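Local coordinates for uncharacterized protein Atu1656/AGR_C_3050 (Agrobacterium tumefaciens, PDB 2OJH), which is of unknown function but belongs to the TolB family and folds as a six-bladed beta-propeller, at residues V152-Y156 with G173-P178; T263-L267 with F286-R290; M34-W38 with L69-P75; E42-A46 with L58-G62; I187-S191 with D219-P224. Residue numbers count along the deposited sequence, not the author numbering.

The five contacts are spread round a six-bladed beta-propeller. Contact 4 lies inside one blade; contacts 1, 2, 3 and 5 each join two neighbouring blades. Contacts 1 and 5 are adjacent, with centres about 10 Å apart, and share the sheet of strands 175-180 and 186-191. N175 OD1 lies 2.6 Å from S191 OG, a probable hydrogen bond. Bound acetic acid, probably from the crystallisation liquor, lies about 3 Å from the D176 side chain and about 4 Å from that of W220. Contacts 2, 3 and 4 meet around the closing blade: V289 packs on F44, A46 and L58, and W38 and P75 touch F44. Contacts 1 and 3 are about 33 Å apart between centres.

Contact 1. Residues V152-Y156 with G173-P178; sequences VFDIY and GRNDGP
N175 makes the polar core of this contact. Its backbone N and its ND2 both donate to F153 O, at 2.9 and 3.2 Å. A longer, weak bond runs from N175 ND2 to D154 OD1 at 3.3 Å. N175 has chi1 m, and its OD1 is held by S191; D154 turns to T169 and forms a salt bridge with R167. Water 1 links F153 N (2.7 Å) to G173 O (2.9 Å). F153 sits nearest R174 and D154 nearest N175, with CA atoms 4.8 and 5.0 Å apart. The strands are extended except at G177 (52/57) and cross at 32°, 5.1 Å apart at closest. F153, chi1 m, offers a ring face to R174 CD, a CH-pi contact 3.9 Å from the centroid. I155, m/m, sets CG2 3.7 Å from P178 CB. G177 N bonds D176 OD1 at 2.6 Å. The third strand of one propeller blade thus meets the innermost of the next; F153 and I155 also touch strand 142-149, N175 strand 186-191.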
# COMPACT_ATOMS: atom_id res chain seq x y z
N VAL A 152 1.91 12.71 -15.89
CA VAL A 152 2.02 11.34 -16.36
C VAL A 152 2.32 10.47 -15.12
O VAL A 152 3.32 10.70 -14.42
CB VAL A 152 3.14 11.16 -17.42
CG1 VAL A 152 3.18 9.73 -17.93
CG2 VAL A 152 2.98 12.17 -18.57
N PHE A 153 1.43 9.51 -14.85
CA PHE A 153 1.46 8.68 -13.66
C PHE A 153 2.11 7.35 -14.04
O PHE A 153 1.50 6.56 -14.76
CB PHE A 153 0.03 8.37 -13.18
CG PHE A 153 -0.73 9.56 -12.65
CD1 PHE A 153 -1.08 10.62 -13.49
CD2 PHE A 153 -1.15 9.59 -11.33
CE1 PHE A 153 -1.81 11.71 -13.01
CE2 PHE A 153 -1.92 10.67 -10.85
CZ PHE A 153 -2.22 11.73 -11.67
N ASP A 154 3.33 7.10 -13.57
CA ASP A 154 3.99 5.85 -13.94
C ASP A 154 4.54 5.06 -12.77
O ASP A 154 4.75 5.61 -11.66
CB ASP A 154 5.16 6.11 -14.91
CG ASP A 154 4.69 6.30 -16.34
OD1 ASP A 154 3.85 5.51 -16.84
OD2 ASP A 154 5.17 7.28 -16.95
N ILE A 155 4.83 3.80 -13.06
CA ILE A 155 5.47 2.91 -12.12
C ILE A 155 6.96 3.05 -12.29
O ILE A 155 7.47 2.98 -13.43
CB ILE A 155 5.04 1.43 -12.37
CG1 ILE A 155 3.49 1.32 -12.41
CG2 ILE A 155 5.69 0.48 -11.34
CD1 ILE A 155 2.74 1.88 -11.17
N TYR A 156 7.66 3.25 -11.18
CA TYR A 156 9.11 3.38 -11.17
C TYR A 156 9.65 2.39 -10.16
O TYR A 156 8.92 1.95 -9.26
CB TYR A 156 9.55 4.80 -10.72
CG TYR A 156 9.26 5.86 -11.73
CD1 TYR A 156 10.21 6.22 -12.68
CD2 TYR A 156 8.00 6.47 -11.79
CE1 TYR A 156 9.92 7.17 -13.67
CE2 TYR A 156 7.70 7.41 -12.77
CZ TYR A 156 8.67 7.75 -13.70
OH TYR A 156 8.40 8.70 -14.65
N GLY A 173 -2.09 5.06 -20.02
CA GLY A 173 -3.05 5.35 -18.95
C GLY A 173 -2.34 5.95 -17.76
O GLY A 173 -1.15 6.25 -17.84
N ARG A 174 -3.07 6.16 -16.67
CA ARG A 174 -2.41 6.49 -15.39
C ARG A 174 -2.10 5.18 -14.67
O ARG A 174 -2.91 4.26 -14.67
CB ARG A 174 -3.30 7.36 -14.49
CG ARG A 174 -3.85 8.61 -15.17
CD ARG A 174 -4.65 9.42 -14.16
NE ARG A 174 -4.96 10.74 -14.69
CZ ARG A 174 -5.68 11.66 -14.04
NH1 ARG A 174 -6.15 11.41 -12.83
NH2 ARG A 174 -5.93 12.81 -14.62
N ASN A 175 -0.94 5.09 -14.05
CA ASN A 175 -0.51 3.83 -13.44
C ASN A 175 -0.12 4.12 -12.03
O ASN A 175 0.66 5.04 -11.78
CB ASN A 175 0.67 3.24 -14.22
CG ASN A 175 0.36 3.08 -15.67
OD1 ASN A 175 -0.42 2.19 -16.06
ND2 ASN A 175 0.91 3.97 -16.49
N ASP A 176 -0.64 3.32 -11.10
CA ASP A 176 -0.51 3.63 -9.68
C ASP A 176 -0.40 2.36 -8.85
O ASP A 176 -0.55 1.24 -9.36
CB ASP A 176 -1.74 4.43 -9.26
CG ASP A 176 -1.50 5.30 -8.03
OD1 ASP A 176 -0.55 5.07 -7.26
OD2 ASP A 176 -2.29 6.23 -7.86
N GLY A 177 -0.08 2.54 -7.56
CA GLY A 177 -0.10 1.44 -6.58
C GLY A 177 0.67 0.17 -6.90
O GLY A 177 0.07 -0.92 -6.88
N PRO A 178 1.99 0.28 -7.15
CA PRO A 178 2.82 -0.89 -7.43
C PRO A 178 3.23 -1.68 -6.19
O PRO A 178 3.62 -1.09 -5.16
CB PRO A 178 4.07 -0.30 -8.09
CG PRO A 178 4.15 1.10 -7.59
CD PRO A 178 2.77 1.54 -7.23
O HOH W 1 -0.30 8.79 -16.76

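Contact 2. Residues T263-L267 with F286-R290; sequences TLFDL and FAYVR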
# COMPACT_ATOMS: atom_id res chain seq x y z
N THR A 263 -15.31 -11.75 -3.57
CA THR A 263 -15.48 -10.69 -2.57
C THR A 263 -15.31 -11.30 -1.19
O THR A 263 -16.05 -12.20 -0.80
CB THR A 263 -16.87 -10.02 -2.69
OG1 THR A 263 -16.99 -9.48 -4.01
CG2 THR A 263 -17.03 -8.89 -1.69
N LEU A 264 -14.30 -10.85 -0.46
CA LEU A 264 -14.13 -11.30 0.90
C LEU A 264 -15.19 -10.65 1.79
O LEU A 264 -15.88 -11.34 2.54
CB LEU A 264 -12.70 -10.96 1.39
CG LEU A 264 -11.63 -11.71 0.62
CD1 LEU A 264 -10.22 -11.33 1.21
CD2 LEU A 264 -11.83 -13.23 0.63
N PHE A 265 -15.34 -9.32 1.71
CA PHE A 265 -16.42 -8.64 2.45
C PHE A 265 -16.69 -7.27 1.83
O PHE A 265 -15.84 -6.75 1.13
CB PHE A 265 -16.06 -8.52 3.94
CG PHE A 265 -14.64 -8.09 4.19
CD1 PHE A 265 -13.63 -9.04 4.31
CD2 PHE A 265 -14.31 -6.74 4.32
CE1 PHE A 265 -12.31 -8.65 4.55
CE2 PHE A 265 -12.99 -6.34 4.57
CZ PHE A 265 -12.00 -7.30 4.67
N ASP A 266 -17.90 -6.73 2.06
CA ASP A 266 -18.20 -5.32 1.81
C ASP A 266 -17.58 -4.47 2.91
O ASP A 266 -17.36 -4.95 4.03
CB ASP A 266 -19.68 -5.06 1.83
CG ASP A 266 -20.42 -5.78 0.70
OD1 ASP A 266 -19.78 -6.15 -0.30
OD2 ASP A 266 -21.65 -5.96 0.83
N LEU A 267 -17.33 -3.21 2.60
CA LEU A 267 -16.66 -2.33 3.54
C LEU A 267 -16.98 -0.86 3.24
O LEU A 267 -17.13 -0.46 2.07
CB LEU A 267 -15.16 -2.59 3.51
CG LEU A 267 -14.25 -1.66 4.29
CD1 LEU A 267 -13.18 -2.42 5.05
CD2 LEU A 267 -13.59 -0.66 3.36
N PHE A 286 -4.37 -10.41 6.39
CA PHE A 286 -3.97 -9.03 6.08
C PHE A 286 -4.66 -8.02 7.00
O PHE A 286 -5.77 -8.28 7.51
CB PHE A 286 -4.24 -8.74 4.59
CG PHE A 286 -5.68 -8.82 4.21
CD1 PHE A 286 -6.50 -7.73 4.42
CD2 PHE A 286 -6.21 -9.98 3.60
CE1 PHE A 286 -7.83 -7.76 4.10
CE2 PHE A 286 -7.57 -10.03 3.26
CZ PHE A 286 -8.38 -8.93 3.49
N ALA A 287 -4.00 -6.86 7.22
CA ALA A 287 -4.55 -5.76 7.99
C ALA A 287 -5.23 -4.76 7.04
O ALA A 287 -4.84 -4.63 5.87
CB ALA A 287 -3.42 -5.06 8.83
N TYR A 288 -6.27 -4.09 7.54
CA TYR A 288 -7.05 -3.10 6.78
C TYR A 288 -7.79 -2.17 7.75
O TYR A 288 -7.88 -2.47 8.96
CB TYR A 288 -8.02 -3.80 5.80
CG TYR A 288 -9.10 -4.58 6.50
CD1 TYR A 288 -8.85 -5.86 7.01
CD2 TYR A 288 -10.39 -4.02 6.68
CE1 TYR A 288 -9.86 -6.57 7.70
CE2 TYR A 288 -11.38 -4.72 7.36
CZ TYR A 288 -11.11 -6.00 7.85
OH TYR A 288 -12.07 -6.67 8.54
N VAL A 289 -8.30 -1.04 7.26
CA VAL A 289 -9.10 -0.14 8.09
C VAL A 289 -10.48 -0.04 7.51
O VAL A 289 -10.63 0.24 6.33
CB VAL A 289 -8.51 1.29 8.20
CG1 VAL A 289 -9.22 2.10 9.34
CG2 VAL A 289 -6.98 1.24 8.46
N ARG A 290 -11.48 -0.29 8.35
CA ARG A 290 -12.88 -0.09 8.03
C ARG A 290 -13.22 1.27 8.66
O ARG A 290 -12.75 1.59 9.75
CB ARG A 290 -13.70 -1.24 8.66
CG ARG A 290 -15.22 -1.09 8.66
CD ARG A 290 -15.88 -2.17 9.57
NE ARG A 290 -15.40 -3.50 9.21
CZ ARG A 290 -15.93 -4.26 8.25
NH1 ARG A 290 -17.00 -3.85 7.58
NH2 ARG A 290 -15.40 -5.45 7.98
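Side chains make most of this contact. The two strands run in the same general direction, 30° apart, but their axes come no closer than 9.2 Å, and no hydrogen bond spans the gap. F265 is central. Its chi1 is p (44°), which projects the ring towards F286-R290. F265 CZ lies 3.5 Å from Y288 CZ, over one face of the tyrosine ring. The two rings meet obliquely, with centroids 4.8 Å apart and planes at 39°. Y288 and F286 are also p, and F286 CZ lies 4.1 Å from F265 CE1. L264, with chi1 m and chi2 t, brings CD1 to the edge of the F286 ring, 3.6 Å from CE2. L267 has chi1 t and an unusual chi2 of 137°. This places its CD1 3.6 Å from Y288 CD2 and 3.8 Å from R290 CB. R290 starts t/t and then bends at chi3 (m). Its guanidinium comes back beside F265, with NH2 4.0 Å from F265 CD2, while NE forms a salt bridge with E25. L264 and F265 form a classic beta bulge opposite V251, and both side chains point across the gap. This is the interface of two propeller blades. Strand 285-291 pairs with N-terminal strand 22-28 in the closing blade, the "Velcro" closure of a beta-propeller ring.

Contact 3. Residues M34-W38 with L69-P75; sequences MRVVW and LAGDPSP
This is a surface contact between two neighbouring propeller blades, where a beta bulge meets a proline-rich loop. V37 and W38 form a classic bulge opposite I24. V37 has helical backbone angles (-81/-45) and W38 is extended, so both side chains point towards loop 69-75. The loop is irregular, with positive phi at G71. In register, W38 CA is 6.7 Å from P73 CA. D72 OD1 accepts from S74 N at 2.8 Å, an Asx turn, and from S74 OG at 2.7 Å. The turn encloses P73 and is followed by P75, and both prolines pack against W38. W38 has chi1 t and chi2 60°. P75 CG lies over one face of its six-membered ring, 3.6 Å from the centroid, a CH-pi contact, and 3.2 Å from W38 CH2. P73 CG is 4.3 Å from W38 CD1. V37, chi1 t, sets CG1 3.8 Å from L69 CD2 and 4.3 Å from P73 CB. At the exposed margin R35 NH1 donates to L69 O at 3.2 Å; R35 has a second conformer. Strand 33-40 is the outermost strand of the closing blade. The loop joins strands 63-68 and 76-77 of the next blade, and L69 touches I26 on strand 22-28.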
# COMPACT_ATOMS: atom_id res chain seq x y z
N MSE A 34 -12.39 -12.59 10.90
CA MSE A 34 -11.85 -11.25 11.16
C MSE A 34 -11.67 -10.96 12.64
O MSE A 34 -12.28 -11.62 13.50
CB MSE A 34 -12.71 -10.16 10.48
CG MSE A 34 -14.17 -10.09 10.94
SE MSE A 34 -14.76 -8.21 10.93
CE MSE A 34 -13.47 -7.57 12.27
N ARG A 35 -10.84 -9.97 12.95
CA ARG A 35 -10.70 -9.49 14.32
C ARG A 35 -10.50 -7.97 14.33
O ARG A 35 -9.93 -7.43 13.38
CB ARG A 35 -9.55 -10.21 15.05
CG ARG A 35 -8.33 -9.37 15.40
CD ARG A 35 -7.49 -10.08 16.45
NE ARG A 35 -6.72 -9.19 17.31
CZ ARG A 35 -5.39 -9.09 17.31
NH1 ARG A 35 -4.78 -8.25 18.15
NH2 ARG A 35 -4.67 -9.84 16.48
N VAL A 36 -10.96 -7.31 15.39
CA VAL A 36 -10.78 -5.87 15.57
C VAL A 36 -9.56 -5.67 16.49
O VAL A 36 -9.55 -6.13 17.65
CB VAL A 36 -12.03 -5.25 16.21
CG1 VAL A 36 -11.82 -3.77 16.52
CG2 VAL A 36 -13.26 -5.47 15.31
N VAL A 37 -8.54 -5.01 15.97
CA VAL A 37 -7.36 -4.68 16.74
C VAL A 37 -7.58 -3.44 17.59
O VAL A 37 -7.22 -3.41 18.76
CB VAL A 37 -6.15 -4.44 15.82
CG1 VAL A 37 -4.90 -4.17 16.64
CG2 VAL A 37 -5.93 -5.66 14.96
N TRP A 38 -8.17 -2.40 17.00
CA TRP A 38 -8.33 -1.12 17.69
C TRP A 38 -9.33 -0.24 16.94
O TRP A 38 -9.28 -0.18 15.71
CB TRP A 38 -6.98 -0.40 17.71
CG TRP A 38 -6.92 0.77 18.61
CD1 TRP A 38 -7.13 0.78 19.97
CD2 TRP A 38 -6.60 2.11 18.24
NE1 TRP A 38 -6.98 2.07 20.45
CE2 TRP A 38 -6.65 2.90 19.42
CE3 TRP A 38 -6.27 2.72 17.03
CZ2 TRP A 38 -6.38 4.27 19.42
CZ3 TRP A 38 -5.99 4.11 17.03
CH2 TRP A 38 -6.06 4.86 18.22
N LEU A 69 0.33 -5.92 18.28
CA LEU A 69 -0.70 -6.96 18.11
C LEU A 69 -0.87 -7.87 19.34
O LEU A 69 -1.84 -8.63 19.42
CB LEU A 69 -0.44 -7.78 16.85
CG LEU A 69 -0.73 -6.98 15.57
CD1 LEU A 69 -0.27 -7.74 14.38
CD2 LEU A 69 -2.23 -6.64 15.43
N ALA A 70 0.05 -7.78 20.29
CA ALA A 70 -0.10 -8.42 21.60
C ALA A 70 0.07 -7.35 22.66
O ALA A 70 0.85 -6.41 22.49
CB ALA A 70 0.92 -9.50 21.80
N GLY A 71 -0.67 -7.47 23.75
CA GLY A 71 -0.64 -6.43 24.78
C GLY A 71 -1.28 -5.16 24.26
O GLY A 71 -2.24 -5.22 23.50
N ASP A 72 -0.71 -4.02 24.66
CA ASP A 72 -1.28 -2.70 24.40
C ASP A 72 -1.28 -2.31 22.93
O ASP A 72 -0.22 -2.06 22.36
CB ASP A 72 -0.53 -1.64 25.23
CG ASP A 72 -1.19 -0.27 25.16
OD1 ASP A 72 -2.23 -0.12 24.47
OD2 ASP A 72 -0.67 0.66 25.80
N PRO A 73 -2.47 -2.24 22.31
CA PRO A 73 -2.55 -1.84 20.90
C PRO A 73 -2.55 -0.32 20.70
O PRO A 73 -2.58 0.15 19.57
CB PRO A 73 -3.89 -2.42 20.46
CG PRO A 73 -4.74 -2.36 21.71
CD PRO A 73 -3.80 -2.55 22.88
N SER A 74 -2.51 0.45 21.79
CA SER A 74 -2.50 1.91 21.70
C SER A 74 -1.39 2.37 20.78
O SER A 74 -0.26 1.91 20.90
CB SER A 74 -2.29 2.55 23.06
OG SER A 74 -3.39 2.28 23.89
N PRO A 75 -1.71 3.29 19.84
CA PRO A 75 -0.72 3.75 18.88
C PRO A 75 0.47 4.40 19.56
O PRO A 75 0.31 5.23 20.45
CB PRO A 75 -1.48 4.81 18.08
CG PRO A 75 -2.88 4.40 18.19
CD PRO A 75 -3.01 3.92 19.61

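Contact 4. Residues E42-A46 with L58-G62; sequences ELFEA and LNSEG
L58 and N59 bury the most surface here, in a beta hairpin that forms the inner part of a propeller blade. N59 pairs with E45 as an antiparallel hydrogen-bonded pair, CA atoms 5.3 Å apart. E45 N donates to N59 O at 2.8 Å, and N59 N donates to E45 O at 3.1 Å. Both side chains lie on the same face of the sheet. N59 is p and turns its amide to H90 and N88; E45 is m and forms a salt bridge with R245. L58 is m/m. Its CD1 is 3.4 Å from E45 O, and its CB is 3.9 Å from F44 CD2, at the ring edge. S60, chi1 t, covers the face of F44: S60 CB is 3.6 Å from the ring centroid, a CH-pi contact. S60 OG donates to L43 O at 2.7 Å. A46 and E61 both have positive phi. Past the pair, water 3 bridges L43 O (2.8 Å), E45 OE2 (3.1 Å) and E61 N (2.9 Å).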
# COMPACT_ATOMS: atom_id res chain seq x y z
N GLU A 42 -10.31 8.93 15.83
CA GLU A 42 -9.35 9.54 14.93
C GLU A 42 -9.37 8.85 13.56
O GLU A 42 -10.00 7.80 13.39
CB GLU A 42 -7.94 9.48 15.53
CG GLU A 42 -7.86 10.03 16.96
CD GLU A 42 -8.07 11.54 17.04
OE1 GLU A 42 -7.79 12.25 16.06
OE2 GLU A 42 -8.53 12.01 18.10
N LEU A 43 -8.70 9.47 12.59
CA LEU A 43 -8.59 8.89 11.25
C LEU A 43 -7.22 8.23 11.11
O LEU A 43 -6.19 8.91 11.07
CB LEU A 43 -8.78 10.00 10.20
CG LEU A 43 -9.02 9.58 8.75
CD1 LEU A 43 -10.40 8.95 8.62
CD2 LEU A 43 -8.93 10.82 7.87
N PHE A 44 -7.22 6.89 11.10
CA PHE A 44 -5.99 6.13 10.98
C PHE A 44 -6.07 5.39 9.67
O PHE A 44 -7.16 4.99 9.25
CB PHE A 44 -5.84 5.13 12.13
CG PHE A 44 -5.10 5.68 13.30
CD1 PHE A 44 -5.66 6.70 14.08
CD2 PHE A 44 -3.82 5.23 13.59
CE1 PHE A 44 -4.97 7.22 15.17
CE2 PHE A 44 -3.12 5.76 14.68
CZ PHE A 44 -3.70 6.75 15.46
N GLU A 45 -4.92 5.22 9.01
CA GLU A 45 -4.91 4.77 7.62
C GLU A 45 -3.84 3.76 7.28
O GLU A 45 -2.76 3.78 7.86
CB GLU A 45 -4.77 6.01 6.69
CG GLU A 45 -5.93 7.01 6.88
CD GLU A 45 -5.94 8.14 5.90
OE1 GLU A 45 -6.44 7.94 4.78
OE2 GLU A 45 -5.52 9.27 6.28
N ALA A 46 -4.15 2.89 6.32
CA ALA A 46 -3.08 2.20 5.54
C ALA A 46 -2.05 1.38 6.33
O ALA A 46 -0.83 1.68 6.36
CB ALA A 46 -2.37 3.23 4.58
N LEU A 58 0.79 2.26 11.00
CA LEU A 58 -0.30 3.07 10.44
C LEU A 58 0.10 4.54 10.36
O LEU A 58 0.96 5.01 11.11
CB LEU A 58 -1.53 3.02 11.36
CG LEU A 58 -2.51 1.83 11.49
CD1 LEU A 58 -3.54 1.74 10.41
CD2 LEU A 58 -1.82 0.48 11.75
N ASN A 59 -0.55 5.30 9.48
CA ASN A 59 -0.43 6.76 9.60
C ASN A 59 -1.72 7.42 10.04
O ASN A 59 -2.84 6.93 9.76
CB ASN A 59 0.11 7.40 8.30
CG ASN A 59 -0.78 7.12 7.12
OD1 ASN A 59 -0.81 6.00 6.62
ND2 ASN A 59 -1.51 8.12 6.68
N SER A 60 -1.56 8.57 10.67
CA SER A 60 -2.68 9.40 11.05
C SER A 60 -2.24 10.86 11.13
O SER A 60 -1.33 11.21 11.90
CB SER A 60 -3.25 8.94 12.39
OG SER A 60 -4.34 9.75 12.79
N GLU A 61 -2.91 11.69 10.34
CA GLU A 61 -2.71 13.14 10.35
C GLU A 61 -1.24 13.52 10.16
O GLU A 61 -0.72 14.41 10.85
CB GLU A 61 -3.29 13.75 11.64
CG GLU A 61 -4.74 13.39 11.91
CD GLU A 61 -5.73 14.04 10.94
OE1 GLU A 61 -5.36 15.05 10.29
OE2 GLU A 61 -6.88 13.54 10.81
N GLY A 62 -0.58 12.82 9.24
CA GLY A 62 0.81 13.10 8.87
C GLY A 62 1.90 12.43 9.68
O GLY A 62 3.09 12.57 9.36
O HOH W 2 -7.82 12.20 13.11
O HOH W 3 -5.19 10.57 9.04

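Contact 5. Residues I187-S191 with D219-P224; sequences IYFNS and DWFPHP
Strands 187-191 and 219-224 run antiparallel, at 177°, with axes 6.4 Å apart at closest. In register, F189 is nearest P222 and N190 nearest W220, with CA atoms 6.1 and 6.2 Å apart. The two meet mainly through side chains, with no backbone-to-backbone hydrogen bond. I187 points away and touches P178 of its own sheet. Y188 points across with chi1 m. Its CB is 4.1 Å from P222 CB, and its CD1 is 3.7 Å from P224 CG; its OH goes to M256. At F189 the side chain turns away, onto W200 and N175. Its backbone still meets the other strand, with F189 CA 3.8 Å from P222 CG. N190 buries the most surface and gives the one direct hydrogen bond. With chi1 p and chi2 -19°, its ND2 donates to D219 O at 3.0 Å. The same ND2 lies over a face of the W220 indole, 3.2 Å from CD2. Water 4 accepts a hydrogen bond from F221 N (2.8 Å) and donates a weak one to N190 OD1 (2.8 Å). F221 has positive phi and psi (58/51), just before P222. S191 points away, and its OG bonds N175. A bound acetate lies near W220, whose ring stacks on H243. Here the second strand of one blade packs on the innermost strand of the next, a buried inter-blade interface of the beta-propeller.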
# COMPACT_ATOMS: atom_id res chain seq x y z
N ILE A 187 5.78 -6.82 -10.65
CA ILE A 187 5.21 -5.75 -9.84
C ILE A 187 3.74 -5.63 -10.30
O ILE A 187 3.50 -5.45 -11.48
CB ILE A 187 5.96 -4.42 -10.05
CG1 ILE A 187 7.35 -4.47 -9.37
CG2 ILE A 187 5.13 -3.22 -9.53
CD1 ILE A 187 8.34 -3.48 -9.95
N TYR A 188 2.79 -5.77 -9.37
CA TYR A 188 1.36 -5.61 -9.67
C TYR A 188 1.02 -4.15 -9.39
O TYR A 188 1.59 -3.52 -8.46
CB TYR A 188 0.49 -6.52 -8.78
CG TYR A 188 0.51 -8.00 -9.16
CD1 TYR A 188 1.67 -8.78 -9.05
CD2 TYR A 188 -0.64 -8.61 -9.68
CE1 TYR A 188 1.67 -10.15 -9.45
CE2 TYR A 188 -0.65 -9.95 -10.05
CZ TYR A 188 0.50 -10.71 -9.93
OH TYR A 188 0.45 -12.02 -10.31
N PHE A 189 0.12 -3.60 -10.20
CA PHE A 189 -0.24 -2.19 -10.11
C PHE A 189 -1.62 -2.01 -10.77
O PHE A 189 -2.20 -3.01 -11.26
CB PHE A 189 0.85 -1.31 -10.77
CG PHE A 189 0.96 -1.47 -12.27
CD1 PHE A 189 1.68 -2.54 -12.84
CD2 PHE A 189 0.33 -0.56 -13.12
CE1 PHE A 189 1.76 -2.69 -14.21
CE2 PHE A 189 0.41 -0.71 -14.52
CZ PHE A 189 1.12 -1.79 -15.07
N ASN A 190 -2.17 -0.80 -10.74
CA ASN A 190 -3.41 -0.57 -11.52
C ASN A 190 -3.23 0.47 -12.62
O ASN A 190 -2.37 1.35 -12.52
CB ASN A 190 -4.65 -0.28 -10.64
CG ASN A 190 -4.53 0.99 -9.78
OD1 ASN A 190 -3.44 1.52 -9.53
ND2 ASN A 190 -5.65 1.43 -9.28
N SER A 191 -4.02 0.37 -13.68
CA SER A 191 -3.84 1.28 -14.77
C SER A 191 -5.21 1.64 -15.32
O SER A 191 -6.12 0.78 -15.34
CB SER A 191 -2.98 0.61 -15.85
OG SER A 191 -2.76 1.47 -16.95
N ASP A 219 -10.33 -1.02 -9.76
CA ASP A 219 -9.68 -2.00 -8.91
C ASP A 219 -8.43 -1.28 -8.49
O ASP A 219 -7.74 -0.70 -9.33
CB ASP A 219 -9.36 -3.27 -9.72
CG ASP A 219 -10.61 -4.06 -10.12
OD1 ASP A 219 -11.61 -3.99 -9.38
OD2 ASP A 219 -10.59 -4.79 -11.14
N TRP A 220 -8.14 -1.29 -7.18
CA TRP A 220 -7.14 -0.40 -6.63
C TRP A 220 -6.33 -1.15 -5.57
O TRP A 220 -6.79 -2.15 -4.99
CB TRP A 220 -7.85 0.79 -5.97
CG TRP A 220 -8.23 1.93 -6.93
CD1 TRP A 220 -9.38 2.06 -7.67
CD2 TRP A 220 -7.43 3.07 -7.22
NE1 TRP A 220 -9.33 3.25 -8.41
CE2 TRP A 220 -8.12 3.86 -8.14
CE3 TRP A 220 -6.15 3.48 -6.78
CZ2 TRP A 220 -7.58 5.06 -8.64
CZ3 TRP A 220 -5.63 4.66 -7.28
CH2 TRP A 220 -6.35 5.44 -8.18
N PHE A 221 -5.14 -0.67 -5.27
CA PHE A 221 -4.38 -1.20 -4.16
C PHE A 221 -4.07 -2.71 -4.21
O PHE A 221 -4.30 -3.41 -3.21
CB PHE A 221 -5.06 -0.87 -2.81
CG PHE A 221 -5.75 0.47 -2.77
CD1 PHE A 221 -5.02 1.67 -2.93
CD2 PHE A 221 -7.12 0.53 -2.54
CE1 PHE A 221 -5.67 2.92 -2.94
CE2 PHE A 221 -7.80 1.78 -2.52
CZ PHE A 221 -7.07 2.98 -2.72
N PRO A 222 -3.52 -3.24 -5.33
CA PRO A 222 -3.12 -4.67 -5.30
C PRO A 222 -1.95 -4.97 -4.35
O PRO A 222 -0.89 -4.28 -4.38
CB PRO A 222 -2.78 -4.97 -6.78
CG PRO A 222 -2.35 -3.62 -7.34
CD PRO A 222 -3.28 -2.63 -6.66
N HIS A 223 -2.16 -5.96 -3.46
CA HIS A 223 -1.09 -6.50 -2.65
C HIS A 223 -1.00 -8.02 -2.80
O HIS A 223 -1.86 -8.74 -2.31
CB HIS A 223 -1.26 -6.06 -1.19
CG HIS A 223 -1.43 -4.58 -1.03
ND1 HIS A 223 -0.43 -3.69 -1.35
CD2 HIS A 223 -2.48 -3.83 -0.63
CE1 HIS A 223 -0.84 -2.46 -1.12
NE2 HIS A 223 -2.08 -2.51 -0.66
N PRO A 224 0.01 -8.50 -3.53
CA PRO A 224 0.35 -9.91 -3.54
C PRO A 224 0.75 -10.44 -2.14
O PRO A 224 1.55 -9.82 -1.43
CB PRO A 224 1.52 -10.00 -4.51
CG PRO A 224 1.45 -8.79 -5.35
CD PRO A 224 0.86 -7.72 -4.46
O HOH W 4 -3.79 1.17 -6.81